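Putative flagellar hook-associated protein (PDB 3PWX) probably acts as a structural, hook-associated component of the bacterial flagellum. Local coordinates at residues A[25-30]-A[210-215]; A[32-37]-A[203-208]; A[115-120]-A[154-159]; A[144-149]-A[184-189]. All blocks are in the same frame, centred on the assembly; numbering follows the deposited sequence.

Interaction 1. Residues A[25-30]-A[210-215]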
loop_
_atom_site.group_PDB
_atom_site.type_symbol
_atom_site.label_atom_id
_atom_site.label_comp_id
_atom_site.label_asym_id
_atom_site.label_seq_id
_atom_site.Cartn_x
_atom_site.Cartn_y
_atom_site.Cartn_z
ATOM N N GLN A 25 3.653 -1.234 -17.090
ATOM C CA GLN A 25 4.513 -1.580 -15.986
ATOM C C GLN A 25 3.715 -1.863 -14.706
ATOM O O GLN A 25 3.969 -2.869 -14.015
ATOM C CB GLN A 25 5.587 -0.531 -15.745
ATOM C CG GLN A 25 6.759 -1.168 -15.016
ATOM C CD GLN A 25 7.716 -0.128 -14.355
ATOM O OE1 GLN A 25 8.045 -0.247 -13.146
ATOM N NE2 GLN A 25 8.162 0.883 -15.141
ATOM N N TYR A 26 2.748 -1.008 -14.379
ATOM C CA TYR A 26 1.920 -1.283 -13.208
ATOM C C TYR A 26 1.223 -2.613 -13.336
ATOM O O TYR A 26 1.144 -3.351 -12.380
ATOM C CB TYR A 26 0.889 -0.213 -12.969
ATOM C CG TYR A 26 1.474 1.120 -12.579
ATOM C CD1 TYR A 26 2.398 1.230 -11.542
ATOM C CD2 TYR A 26 1.068 2.287 -13.212
ATOM C CE1 TYR A 26 2.955 2.526 -11.161
ATOM C CE2 TYR A 26 1.609 3.553 -12.840
ATOM C CZ TYR A 26 2.555 3.653 -11.823
ATOM O OH TYR A 26 3.031 4.894 -11.443
ATOM N N GLN A 27 0.710 -2.950 -14.510
ATOM C CA GLN A 27 -0.051 -4.167 -14.613
ATOM C C GLN A 27 0.868 -5.367 -14.522
ATOM O O GLN A 27 0.435 -6.483 -14.118
ATOM C CB GLN A 27 -0.883 -4.207 -15.879
ATOM C CG GLN A 27 -1.893 -3.101 -15.962
ATOM C CD GLN A 27 -2.928 -3.393 -17.012
ATOM O OE1 GLN A 27 -2.721 -3.079 -18.166
ATOM N NE2 GLN A 27 -4.055 -4.037 -16.611
ATOM N N SER A 28 2.132 -5.146 -14.859
ATOM C CA SER A 28 3.147 -6.171 -14.654
ATOM C C SER A 28 3.519 -6.329 -13.192
ATOM O O SER A 28 3.856 -7.427 -12.778
ATOM C CB SER A 28 4.393 -5.899 -15.476
ATOM O OG SER A 28 5.418 -6.763 -15.053
ATOM N N ASN A 29 3.461 -5.252 -12.406
ATOM C CA ASN A 29 3.715 -5.327 -10.967
ATOM C C ASN A 29 2.592 -6.090 -10.309
ATOM O O ASN A 29 2.828 -6.951 -9.449
ATOM C CB ASN A 29 3.793 -3.925 -10.369
ATOM C CG ASN A 29 5.089 -3.212 -10.722
ATOM O OD1 ASN A 29 5.980 -3.779 -11.373
ATOM N ND2 ASN A 29 5.202 -1.936 -10.293
ATOM N N ILE A 30 1.364 -5.794 -10.734
ATOM C CA ILE A 30 0.188 -6.446 -10.197
ATOM C C ILE A 30 0.089 -7.984 -10.527
ATOM O O ILE A 30 -0.132 -8.814 -9.629
ATOM C CB ILE A 30 -1.045 -5.734 -10.696
ATOM C CG1 ILE A 30 -0.978 -4.248 -10.300
ATOM C CG2 ILE A 30 -2.317 -6.422 -10.224
ATOM C CD1 ILE A 30 -2.270 -3.521 -10.657
ATOM N N ALA A 210 -9.023 -0.844 -13.658
ATOM C CA ALA A 210 -8.948 0.567 -13.938
ATOM C C ALA A 210 -7.798 0.873 -14.922
ATOM O O ALA A 210 -7.938 1.746 -15.814
ATOM C CB ALA A 210 -8.781 1.321 -12.655
ATOM N N HIS A 211 -6.681 0.150 -14.765
ATOM C CA HIS A 211 -5.543 0.240 -15.687
ATOM C C HIS A 211 -5.937 -0.235 -17.080
ATOM O O HIS A 211 -5.451 0.271 -18.071
ATOM C CB HIS A 211 -4.402 -0.635 -15.191
ATOM C CG HIS A 211 -3.583 -0.011 -14.107
ATOM N ND1 HIS A 211 -3.303 1.337 -14.067
ATOM C CD2 HIS A 211 -2.934 -0.555 -13.047
ATOM C CE1 HIS A 211 -2.564 1.605 -13.009
ATOM N NE2 HIS A 211 -2.310 0.475 -12.380
ATOM N N SER A 212 -6.806 -1.246 -17.144
ATOM C CA SER A 212 -7.265 -1.776 -18.429
ATOM C C SER A 212 -8.137 -0.786 -19.195
ATOM O O SER A 212 -7.856 -0.520 -20.367
ATOM C CB SER A 212 -7.986 -3.120 -18.236
ATOM O OG SER A 212 -7.057 -4.184 -18.189
ATOM N N GLU A 213 -9.161 -0.223 -18.539
ATOM C CA GLU A 213 -9.934 0.904 -19.091
ATOM C C GLU A 213 -8.990 1.998 -19.583
ATOM O O GLU A 213 -9.014 2.393 -20.744
ATOM C CB GLU A 213 -10.847 1.530 -18.042
ATOM C CG GLU A 213 -11.638 0.556 -17.191
ATOM C CD GLU A 213 -13.035 1.070 -16.837
ATOM O OE1 GLU A 213 -13.899 0.223 -16.545
ATOM O OE2 GLU A 213 -13.293 2.304 -16.881
ATOM N N ASN A 214 -8.163 2.489 -18.674
ATOM C CA ASN A 214 -7.205 3.527 -18.977
ATOM C C ASN A 214 -6.436 3.274 -20.245
ATOM O O ASN A 214 -6.332 4.167 -21.072
ATOM C CB ASN A 214 -6.220 3.649 -17.839
ATOM C CG ASN A 214 -6.295 4.970 -17.180
ATOM O OD1 ASN A 214 -6.973 5.121 -16.163
ATOM N ND2 ASN A 214 -5.607 5.947 -17.743
ATOM N N LYS A 215 -5.907 2.058 -20.385
ATOM C CA LYS A 215 -5.237 1.627 -21.615
ATOM C C LYS A 215 -6.153 1.656 -22.848
ATOM O O LYS A 215 -5.683 1.881 -23.959
ATOM C CB LYS A 215 -4.635 0.227 -21.459
ATOM C CG LYS A 215 -3.328 0.062 -22.210
ATOM C CD LYS A 215 -2.733 -1.332 -22.151
ATOM C CE LYS A 215 -3.537 -2.341 -22.962
ATOM N NZ LYS A 215 -3.936 -1.916 -24.342
#
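Y26 and H211 meet with CG of each anti to its own carbonyl carbon, chi1 -67° in Y26 and -80° in H211, which sets Y26 CG beside its own backbone N and turns H211 CG toward helix 7-61; the imidazole reaches across to Y26 CB and the near ring atoms CG and CD2. The setting is a pair of long antiparallel helices, helix 7-61, here within its predicted coiled coil, and helix 172-223; their short segments run at 156° to each other. H211 bridges the 10.6 Å between the axes with a flat, partly polar group. The two rings are almost parallel but slid apart, with centroids 5.4 Å from each other, so they overlap little. Closer is the approach of Y26 CB, which stands 3.3 Å from H211 NE2. That nitrogen is hydrogen-bonded to the backbone O of V130 in strand 127-131, so the imidazole ties the helix pair to a β-hairpin while its carbons pack. Q27 suits the outer flank, its methylenes greasy and its end polar: it slides past H211 in the opposite direction, CG lying 3.6 Å from H211 CB, and its NE2 makes a weak hydrogen bond of 3.4 Å to S212 OG. The same NE2 also donates weakly to D208 OD2. On the inner flank, I30 CD1 sits at the edge of the imidazole, near its plane, 3.9 Å from H211 CD2.

Interaction 2. Residues A[32-37]-A[203-208]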
loop_
_atom_site.group_PDB
_atom_site.type_symbol
_atom_site.label_atom_id
_atom_site.label_comp_id
_atom_site.label_asym_id
_atom_site.label_seq_id
_atom_site.Cartn_x
_atom_site.Cartn_y
_atom_site.Cartn_z
ATOM N N ASN A 32 2.658 -9.687 -11.111
ATOM C CA ASN A 32 3.711 -10.363 -10.340
ATOM C C ASN A 32 3.367 -10.480 -8.890
ATOM O O ASN A 32 3.739 -11.457 -8.228
ATOM C CB ASN A 32 5.092 -9.808 -10.595
ATOM C CG ASN A 32 5.556 -10.125 -11.998
ATOM O OD1 ASN A 32 5.227 -11.181 -12.520
ATOM N ND2 ASN A 32 6.316 -9.224 -12.621
ATOM N N LEU A 33 2.596 -9.528 -8.390
ATOM C CA LEU A 33 2.273 -9.561 -6.971
ATOM C C LEU A 33 1.256 -10.718 -6.719
ATOM O O LEU A 33 1.378 -11.474 -5.748
ATOM C CB LEU A 33 1.822 -8.181 -6.460
ATOM C CG LEU A 33 1.332 -8.079 -5.015
ATOM C CD1 LEU A 33 2.314 -8.734 -4.017
ATOM C CD2 LEU A 33 1.074 -6.635 -4.653
ATOM N N LYS A 34 0.321 -10.891 -7.651
ATOM C CA LYS A 34 -0.664 -11.951 -7.563
ATOM C C LYS A 34 -0.006 -13.317 -7.525
ATOM O O LYS A 34 -0.503 -14.272 -6.872
ATOM C CB LYS A 34 -1.613 -11.899 -8.739
ATOM C CG LYS A 34 -2.503 -10.654 -8.766
ATOM C CD LYS A 34 -3.695 -10.857 -9.662
ATOM C CE LYS A 34 -4.537 -12.010 -9.052
ATOM N NZ LYS A 34 -6.010 -11.670 -9.059
ATOM N N THR A 35 1.105 -13.416 -8.245
ATOM C CA THR A 35 1.825 -14.664 -8.329
ATOM C C THR A 35 2.489 -15.005 -7.031
ATOM O O THR A 35 2.540 -16.141 -6.649
ATOM C CB THR A 35 2.915 -14.594 -9.376
ATOM O OG1 THR A 35 2.277 -14.605 -10.655
ATOM C CG2 THR A 35 3.856 -15.838 -9.237
ATOM N N THR A 36 2.999 -13.996 -6.372
ATOM C CA THR A 36 3.740 -14.123 -5.139
ATOM C C THR A 36 2.730 -14.361 -4.057
ATOM O O THR A 36 2.987 -15.112 -3.121
ATOM C CB THR A 36 4.383 -12.776 -4.913
ATOM O OG1 THR A 36 5.349 -12.599 -5.948
ATOM C CG2 THR A 36 5.047 -12.678 -3.571
ATOM N N LEU A 37 1.549 -13.765 -4.188
ATOM C CA LEU A 37 0.577 -13.929 -3.148
ATOM C C LEU A 37 0.059 -15.328 -3.207
ATOM O O LEU A 37 -0.028 -15.944 -2.153
ATOM C CB LEU A 37 -0.555 -12.910 -3.235
ATOM C CG LEU A 37 -0.278 -11.445 -2.923
ATOM C CD1 LEU A 37 -1.578 -10.662 -3.131
ATOM C CD2 LEU A 37 0.234 -11.288 -1.514
ATOM N N ASN A 203 -8.457 -6.373 -4.349
ATOM C CA ASN A 203 -8.146 -5.001 -4.477
ATOM C C ASN A 203 -7.192 -4.793 -5.674
ATOM O O ASN A 203 -7.389 -3.843 -6.495
ATOM C CB ASN A 203 -7.662 -4.487 -3.132
ATOM C CG ASN A 203 -8.819 -4.031 -2.248
ATOM O OD1 ASN A 203 -9.842 -3.504 -2.752
ATOM N ND2 ASN A 203 -8.663 -4.158 -0.953
ATOM N N LEU A 204 -6.242 -5.718 -5.853
ATOM C CA LEU A 204 -5.414 -5.706 -7.043
ATOM C C LEU A 204 -6.303 -5.713 -8.296
ATOM O O LEU A 204 -6.180 -4.866 -9.221
ATOM C CB LEU A 204 -4.450 -6.874 -7.066
ATOM C CG LEU A 204 -3.361 -6.818 -6.008
ATOM C CD1 LEU A 204 -2.551 -8.069 -6.050
ATOM C CD2 LEU A 204 -2.456 -5.586 -6.243
ATOM N N ASP A 205 -7.222 -6.646 -8.319
ATOM C CA ASP A 205 -8.123 -6.767 -9.465
ATOM C C ASP A 205 -8.903 -5.494 -9.799
ATOM O O ASP A 205 -9.077 -5.175 -10.966
ATOM C CB ASP A 205 -9.008 -8.042 -9.288
ATOM C CG ASP A 205 -8.165 -9.334 -9.488
ATOM O OD1 ASP A 205 -6.950 -9.204 -9.862
ATOM O OD2 ASP A 205 -8.667 -10.447 -9.320
ATOM N N LEU A 206 -9.355 -4.771 -8.777
ATOM C CA LEU A 206 -9.876 -3.419 -8.994
ATOM C C LEU A 206 -8.842 -2.502 -9.648
ATOM O O LEU A 206 -9.164 -1.870 -10.623
ATOM C CB LEU A 206 -10.395 -2.767 -7.714
ATOM C CG LEU A 206 -11.730 -3.303 -7.232
ATOM C CD1 LEU A 206 -11.933 -3.022 -5.763
ATOM C CD2 LEU A 206 -12.924 -2.749 -8.062
HETATM N N MSE A 207 -7.623 -2.409 -9.134
HETATM C CA MSE A 207 -6.602 -1.569 -9.780
HETATM C C MSE A 207 -6.304 -1.952 -11.194
HETATM O O MSE A 207 -6.135 -1.098 -12.057
HETATM C CB MSE A 207 -5.283 -1.701 -9.073
HETATM C CG MSE A 207 -5.341 -1.316 -7.648
HETATM SE SE MSE A 207 -5.499 0.607 -7.307
HETATM C CE MSE A 207 -5.016 0.141 -5.471
ATOM N N ASP A 208 -6.159 -3.238 -11.418
ATOM C CA ASP A 208 -5.875 -3.775 -12.739
ATOM C C ASP A 208 -7.013 -3.447 -13.759
ATOM O O ASP A 208 -6.769 -3.060 -14.905
ATOM C CB ASP A 208 -5.681 -5.284 -12.587
ATOM C CG ASP A 208 -4.956 -5.888 -13.737
ATOM O OD1 ASP A 208 -5.637 -6.586 -14.511
ATOM O OD2 ASP A 208 -3.727 -5.653 -13.886
#
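L204 meets three side chains of the opposing helix in a small apolar cluster. Its CD1 lies 3.7 Å from K34 CG, and L37 CD1 comes to within 4.0 Å of the same L204 CD1, the two leucines reaching toward each other tip to tip. L33 crosses L204 at about a right angle; with CG anti to the backbone N (chi1 175°), L33 CG itself lies 4.0 Å from L204 CD1, and its CD2 rests 4.0 Å from L204 CD2. Branched leucines suit this interior because two methyls can touch different neighbours at once. The polar contact lies toward the solvent side. There K34 NZ forms a salt bridge to D205, 2.8 Å from OD1 on its syn side and 22° out of the carboxylate plane; OD2 of D205 is 2.9 Å from the same NZ. Lysine fits because its CG packs on L204 CD1 and the chain then bends at chi3 and chi4 to bring NZ to the carboxylate. This is antiparallel packing of helix 7-61 against helix 172-223, the segments 165° apart. V128 touches L33, V130 touches L204 and M136 touches both leucines, so the two strands of the β-hairpin lie against the helix pair; beside it, M207 packs on N203 of the second subunit.

Interaction 3. Residues A[115-120]-A[154-159]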
loop_
_atom_site.group_PDB
_atom_site.type_symbol
_atom_site.label_atom_id
_atom_site.label_comp_id
_atom_site.label_asym_id
_atom_site.label_seq_id
_atom_site.Cartn_x
_atom_site.Cartn_y
_atom_site.Cartn_z
ATOM N N GLY A 115 17.131 -25.803 21.126
ATOM C CA GLY A 115 16.277 -26.761 21.838
ATOM C C GLY A 115 14.782 -26.439 21.799
ATOM O O GLY A 115 13.951 -27.287 22.095
ATOM N N ALA A 116 14.435 -25.202 21.459
ATOM C CA ALA A 116 13.018 -24.817 21.270
ATOM C C ALA A 116 12.865 -24.076 19.926
ATOM O O ALA A 116 13.856 -23.592 19.377
ATOM C CB ALA A 116 12.532 -23.934 22.451
ATOM N N TYR A 117 11.653 -24.037 19.368
ATOM C CA TYR A 117 11.462 -23.212 18.151
ATOM C C TYR A 117 11.489 -21.747 18.497
ATOM O O TYR A 117 10.782 -21.294 19.394
ATOM C CB TYR A 117 10.210 -23.590 17.370
ATOM C CG TYR A 117 10.228 -25.018 16.876
ATOM C CD1 TYR A 117 10.871 -25.350 15.684
ATOM C CD2 TYR A 117 9.601 -26.044 17.614
ATOM C CE1 TYR A 117 10.876 -26.657 15.222
ATOM C CE2 TYR A 117 9.601 -27.374 17.166
ATOM C CZ TYR A 117 10.247 -27.673 15.964
ATOM O OH TYR A 117 10.268 -28.968 15.485
ATOM N N VAL A 118 12.359 -21.024 17.817
ATOM C CA VAL A 118 12.464 -19.578 18.000
ATOM C C VAL A 118 12.096 -18.855 16.663
ATOM O O VAL A 118 12.585 -19.217 15.582
ATOM C CB VAL A 118 13.883 -19.142 18.508
ATOM C CG1 VAL A 118 14.173 -17.650 18.137
ATOM C CG2 VAL A 118 14.031 -19.380 20.001
ATOM N N VAL A 119 11.237 -17.843 16.713
ATOM C CA VAL A 119 10.966 -17.145 15.464
ATOM C C VAL A 119 12.053 -16.167 15.161
ATOM O O VAL A 119 12.207 -15.173 15.872
ATOM C CB VAL A 119 9.575 -16.507 15.399
ATOM C CG1 VAL A 119 9.457 -15.766 14.079
ATOM C CG2 VAL A 119 8.452 -17.605 15.445
ATOM N N GLU A 120 12.838 -16.413 14.116
ATOM C CA GLU A 120 13.859 -15.391 13.792
ATOM C C GLU A 120 13.483 -14.417 12.710
ATOM O O GLU A 120 14.169 -13.433 12.550
ATOM C CB GLU A 120 15.202 -16.007 13.474
ATOM C CG GLU A 120 16.122 -16.070 14.666
ATOM C CD GLU A 120 17.032 -17.273 14.556
ATOM O OE1 GLU A 120 17.099 -17.821 13.422
ATOM O OE2 GLU A 120 17.646 -17.702 15.574
ATOM N N VAL A 154 2.860 -22.760 18.728
ATOM C CA VAL A 154 2.255 -24.056 18.685
ATOM C C VAL A 154 3.277 -25.153 18.584
ATOM O O VAL A 154 3.018 -26.281 19.013
ATOM C CB VAL A 154 1.239 -24.189 17.505
ATOM C CG1 VAL A 154 1.956 -24.197 16.163
ATOM C CG2 VAL A 154 0.380 -25.462 17.656
ATOM N N LEU A 155 4.427 -24.858 18.003
ATOM C CA LEU A 155 5.406 -25.924 17.831
ATOM C C LEU A 155 6.066 -26.289 19.148
ATOM O O LEU A 155 6.410 -27.433 19.388
ATOM C CB LEU A 155 6.417 -25.573 16.751
ATOM C CG LEU A 155 5.821 -25.452 15.339
ATOM C CD1 LEU A 155 6.913 -25.205 14.289
ATOM C CD2 LEU A 155 4.975 -26.647 14.910
ATOM N N ASN A 156 6.213 -25.310 20.025
ATOM C CA ASN A 156 6.664 -25.617 21.364
ATOM C C ASN A 156 5.594 -26.355 22.161
ATOM O O ASN A 156 5.914 -27.253 22.916
ATOM C CB ASN A 156 7.162 -24.351 22.041
ATOM C CG ASN A 156 8.485 -23.890 21.425
ATOM O OD1 ASN A 156 9.248 -24.742 20.961
ATOM N ND2 ASN A 156 8.746 -22.563 21.364
ATOM N N GLN A 157 4.320 -26.012 21.947
ATOM C CA GLN A 157 3.290 -26.571 22.742
ATOM C C GLN A 157 3.108 -28.021 22.313
ATOM O O GLN A 157 2.798 -28.880 23.139
ATOM C CB GLN A 157 2.008 -25.793 22.560
ATOM C CG GLN A 157 0.774 -26.417 23.273
ATOM C CD GLN A 157 0.998 -26.479 24.760
ATOM O OE1 GLN A 157 1.434 -25.489 25.360
ATOM N NE2 GLN A 157 0.707 -27.624 25.370
ATOM N N ILE A 158 3.328 -28.295 21.027
ATOM C CA ILE A 158 3.129 -29.643 20.516
ATOM C C ILE A 158 4.225 -30.553 21.133
ATOM O O ILE A 158 3.962 -31.741 21.414
ATOM C CB ILE A 158 3.029 -29.735 18.945
ATOM C CG1 ILE A 158 2.445 -31.084 18.498
ATOM C CG2 ILE A 158 4.395 -29.634 18.308
ATOM C CD1 ILE A 158 1.067 -31.589 19.229
ATOM N N ASP A 159 5.415 -29.965 21.360
ATOM C CA ASP A 159 6.538 -30.702 21.986
ATOM C C ASP A 159 6.290 -30.985 23.463
ATOM O O ASP A 159 6.609 -32.068 23.936
ATOM C CB ASP A 159 7.913 -29.999 21.752
ATOM C CG ASP A 159 8.562 -30.405 20.407
ATOM O OD1 ASP A 159 8.029 -31.316 19.715
ATOM O OD2 ASP A 159 9.603 -29.840 20.033
#
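N156 grips the backbone of Y117 with both ends of its amide. Its CG is anti to its own carbonyl carbon (chi1 -71°), which sets the amide carbon on the side of the Y117 backbone. OD1 accepts from Y117 N at 3.0 Å, that donor lying in the amide carbonyl plane on a lone pair, and ND2 donates to Y117 O at 3.1 Å, again on a lone pair. The N-H to acceptor angles are 153° and 156°. Asparagine suits the place because its short side chain offers an acceptor and a donor side by side, matching the NH and CO of one residue. The tyrosine ring takes up the apolar side: L155 CD1 stands over the centre of one face, 4.1 Å from the centroid, in a CH-pi contact, while L155 CB touches Y117 CD2 at 3.3 Å. OD1 of N156 also comes near the ring plane at its edge, 3.6 Å from CD2. The residue so held leads directly into strand 118-119, which pairs antiparallel with strand 110-111, and the contact docks this small β-hairpin on the first turns of helix 154-166. Farther out, D159 OD2 approaches Y117 CE2 at 3.8 Å. Salt bridges to R82 through OD1 and to K112 through OD2 position that carboxylate. K112 NZ makes a weak hydrogen bond with Y117 OH, and L110 packs on the tyrosine.

Interaction 4. Residues A[144-149]-A[184-189]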
loop_
_atom_site.group_PDB
_atom_site.type_symbol
_atom_site.label_atom_id
_atom_site.label_comp_id
_atom_site.label_asym_id
_atom_site.label_seq_id
_atom_site.Cartn_x
_atom_site.Cartn_y
_atom_site.Cartn_z
ATOM N N GLU A 144 4.057 -12.756 12.845
ATOM C CA GLU A 144 2.706 -12.351 13.186
ATOM C C GLU A 144 1.758 -13.554 13.259
ATOM O O GLU A 144 0.911 -13.620 14.165
ATOM C CB GLU A 144 2.211 -11.287 12.199
ATOM C CG GLU A 144 0.728 -11.008 12.365
ATOM C CD GLU A 144 0.214 -10.012 11.327
ATOM O OE1 GLU A 144 1.051 -9.254 10.741
ATOM O OE2 GLU A 144 -1.030 -9.972 11.112
ATOM N N ILE A 145 1.930 -14.518 12.351
ATOM C CA ILE A 145 1.038 -15.699 12.274
ATOM C C ILE A 145 1.140 -16.695 13.428
ATOM O O ILE A 145 0.109 -17.255 13.905
ATOM C CB ILE A 145 1.139 -16.374 10.879
ATOM C CG1 ILE A 145 0.594 -15.371 9.801
ATOM C CG2 ILE A 145 0.352 -17.591 10.835
ATOM C CD1 ILE A 145 0.965 -15.700 8.372
ATOM N N LEU A 146 2.377 -16.884 13.913
ATOM C CA LEU A 146 2.683 -17.801 14.998
ATOM C C LEU A 146 2.443 -17.182 16.389
ATOM O O LEU A 146 2.369 -17.907 17.403
ATOM C CB LEU A 146 4.125 -18.302 14.867
ATOM C CG LEU A 146 4.311 -19.348 13.760
ATOM C CD1 LEU A 146 5.729 -19.973 13.725
ATOM C CD2 LEU A 146 3.301 -20.528 13.882
ATOM N N ASP A 147 2.281 -15.871 16.443
ATOM C CA ASP A 147 2.017 -15.219 17.720
ATOM C C ASP A 147 0.592 -15.514 18.202
ATOM O O ASP A 147 -0.400 -15.006 17.669
ATOM C CB ASP A 147 2.296 -13.703 17.610
ATOM C CG ASP A 147 1.683 -12.886 18.753
ATOM O OD1 ASP A 147 0.586 -13.219 19.239
ATOM O OD2 ASP A 147 2.265 -11.854 19.144
ATOM N N ILE A 148 0.514 -16.347 19.225
ATOM C CA ILE A 148 -0.745 -16.618 19.912
ATOM C C ILE A 148 -0.708 -16.034 21.321
ATOM O O ILE A 148 -1.484 -16.432 22.187
ATOM C CB ILE A 148 -1.107 -18.129 19.907
ATOM C CG1 ILE A 148 0.134 -18.976 20.201
ATOM C CG2 ILE A 148 -1.621 -18.514 18.562
ATOM C CD1 ILE A 148 -0.152 -20.416 20.637
ATOM N N GLY A 149 0.183 -15.068 21.524
ATOM C CA GLY A 149 0.444 -14.505 22.843
ATOM C C GLY A 149 1.579 -15.293 23.462
ATOM O O GLY A 149 2.151 -16.171 22.798
ATOM N N ASP A 184 -6.094 -24.484 17.802
ATOM C CA ASP A 184 -7.209 -23.569 17.422
ATOM C C ASP A 184 -6.774 -22.129 17.160
ATOM O O ASP A 184 -7.251 -21.533 16.197
ATOM C CB ASP A 184 -8.402 -23.611 18.386
ATOM C CG ASP A 184 -9.050 -24.963 18.401
ATOM O OD1 ASP A 184 -8.714 -25.775 17.500
ATOM O OD2 ASP A 184 -9.880 -25.238 19.299
ATOM N N ASP A 185 -5.862 -21.588 17.976
ATOM C CA ASP A 185 -5.458 -20.172 17.815
ATOM C C ASP A 185 -4.612 -19.968 16.567
ATOM O O ASP A 185 -4.819 -19.006 15.784
ATOM C CB ASP A 185 -4.688 -19.661 19.031
ATOM C CG ASP A 185 -5.562 -19.556 20.252
ATOM O OD1 ASP A 185 -6.812 -19.470 20.052
ATOM O OD2 ASP A 185 -5.012 -19.568 21.388
ATOM N N THR A 186 -3.677 -20.885 16.359
ATOM C CA THR A 186 -2.836 -20.763 15.195
ATOM C C THR A 186 -3.714 -20.884 13.950
ATOM O O THR A 186 -3.627 -20.076 13.007
ATOM C CB THR A 186 -1.624 -21.711 15.250
ATOM O OG1 THR A 186 -0.941 -21.461 16.463
ATOM C CG2 THR A 186 -0.631 -21.419 14.151
HETATM N N MSE A 187 -4.615 -21.826 13.978
HETATM C CA MSE A 187 -5.484 -22.028 12.844
HETATM C C MSE A 187 -6.276 -20.768 12.491
HETATM O O MSE A 187 -6.337 -20.375 11.314
HETATM C CB MSE A 187 -6.418 -23.208 13.104
HETATM C CG MSE A 187 -7.397 -23.410 11.973
HETATM SE SE MSE A 187 -6.589 -24.311 10.430
HETATM C CE MSE A 187 -6.683 -26.175 11.232
ATOM N N ALA A 188 -6.859 -20.121 13.496
ATOM C CA ALA A 188 -7.505 -18.814 13.297
ATOM C C ALA A 188 -6.561 -17.770 12.622
ATOM O O ALA A 188 -6.949 -16.979 11.711
ATOM C CB ALA A 188 -8.020 -18.289 14.619
ATOM N N ASN A 189 -5.316 -17.775 13.053
ATOM C CA ASN A 189 -4.374 -16.812 12.483
ATOM C C ASN A 189 -4.062 -17.193 11.022
ATOM O O ASN A 189 -4.029 -16.338 10.131
ATOM C CB ASN A 189 -3.086 -16.782 13.320
ATOM C CG ASN A 189 -3.238 -16.036 14.637
ATOM O OD1 ASN A 189 -4.237 -15.427 14.893
ATOM N ND2 ASN A 189 -2.219 -16.079 15.460
HETATM O O HOH W 1 1.399 -20.535 17.232
#
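The side-chain amide of N189 is the flat group that joins the segments. Its NH2 end meets the backbone O of I145, which lies near the amide plane, at 3.0 Å from ND2; seen from I145, the donor stands above the carbonyl plane, 45° out of it. The same ND2 makes a weak, more bent bond of 3.1 Å to the O of D147. A second flat group, the carboxylate of D147, is met from above its plane by the backbone N of G149, forming an Asx turn that shapes the chain leaving helix 142-145. Apolar contacts flank these bonds. I148 CG2, anti to its carbonyl carbon and beside its backbone N, there packs 3.3 Å from D185 CB, and L146 CD2 lies 4.0 Å from T186 CG2, threonine serving here with its methyl. Its hydroxyl OG1 is bonded to the O of A182 in the same helix, and it shares a water with L146, whose O accepts from that water at 2.8 Å. Asparagine is apt because one NH2 can serve two carbonyls at a chain turn. The direct bonds end on backbone oxygens, so N189 holds the main chain of the turn, firmly at I145 O and more weakly at D147 O.

Overall arrangement
From the N terminus, helix 7-61 carries first segment 25-30 and then 32-37. Their partners on helix 172-223 come in reverse order, so interaction 2 closes its loop within that of interaction 1, and the two touch, with centres 10 Å apart. Both of the other contacts fall within these loops. Segment 115-120 is followed by 144-149, then by 154-159 and 184-189, so interactions 3 and 4 alternate and cross. They also touch, V154 CB packing on T186 OG1, and lie beyond the chain's centre from the first pair. Interactions 1 and 2 join the long helices to each other; interaction 3 ties the hairpin of strands 110-111 and 118-119 to helix 154-166, and interaction 4 ties the turn after helix 142-145 to helix 172-223.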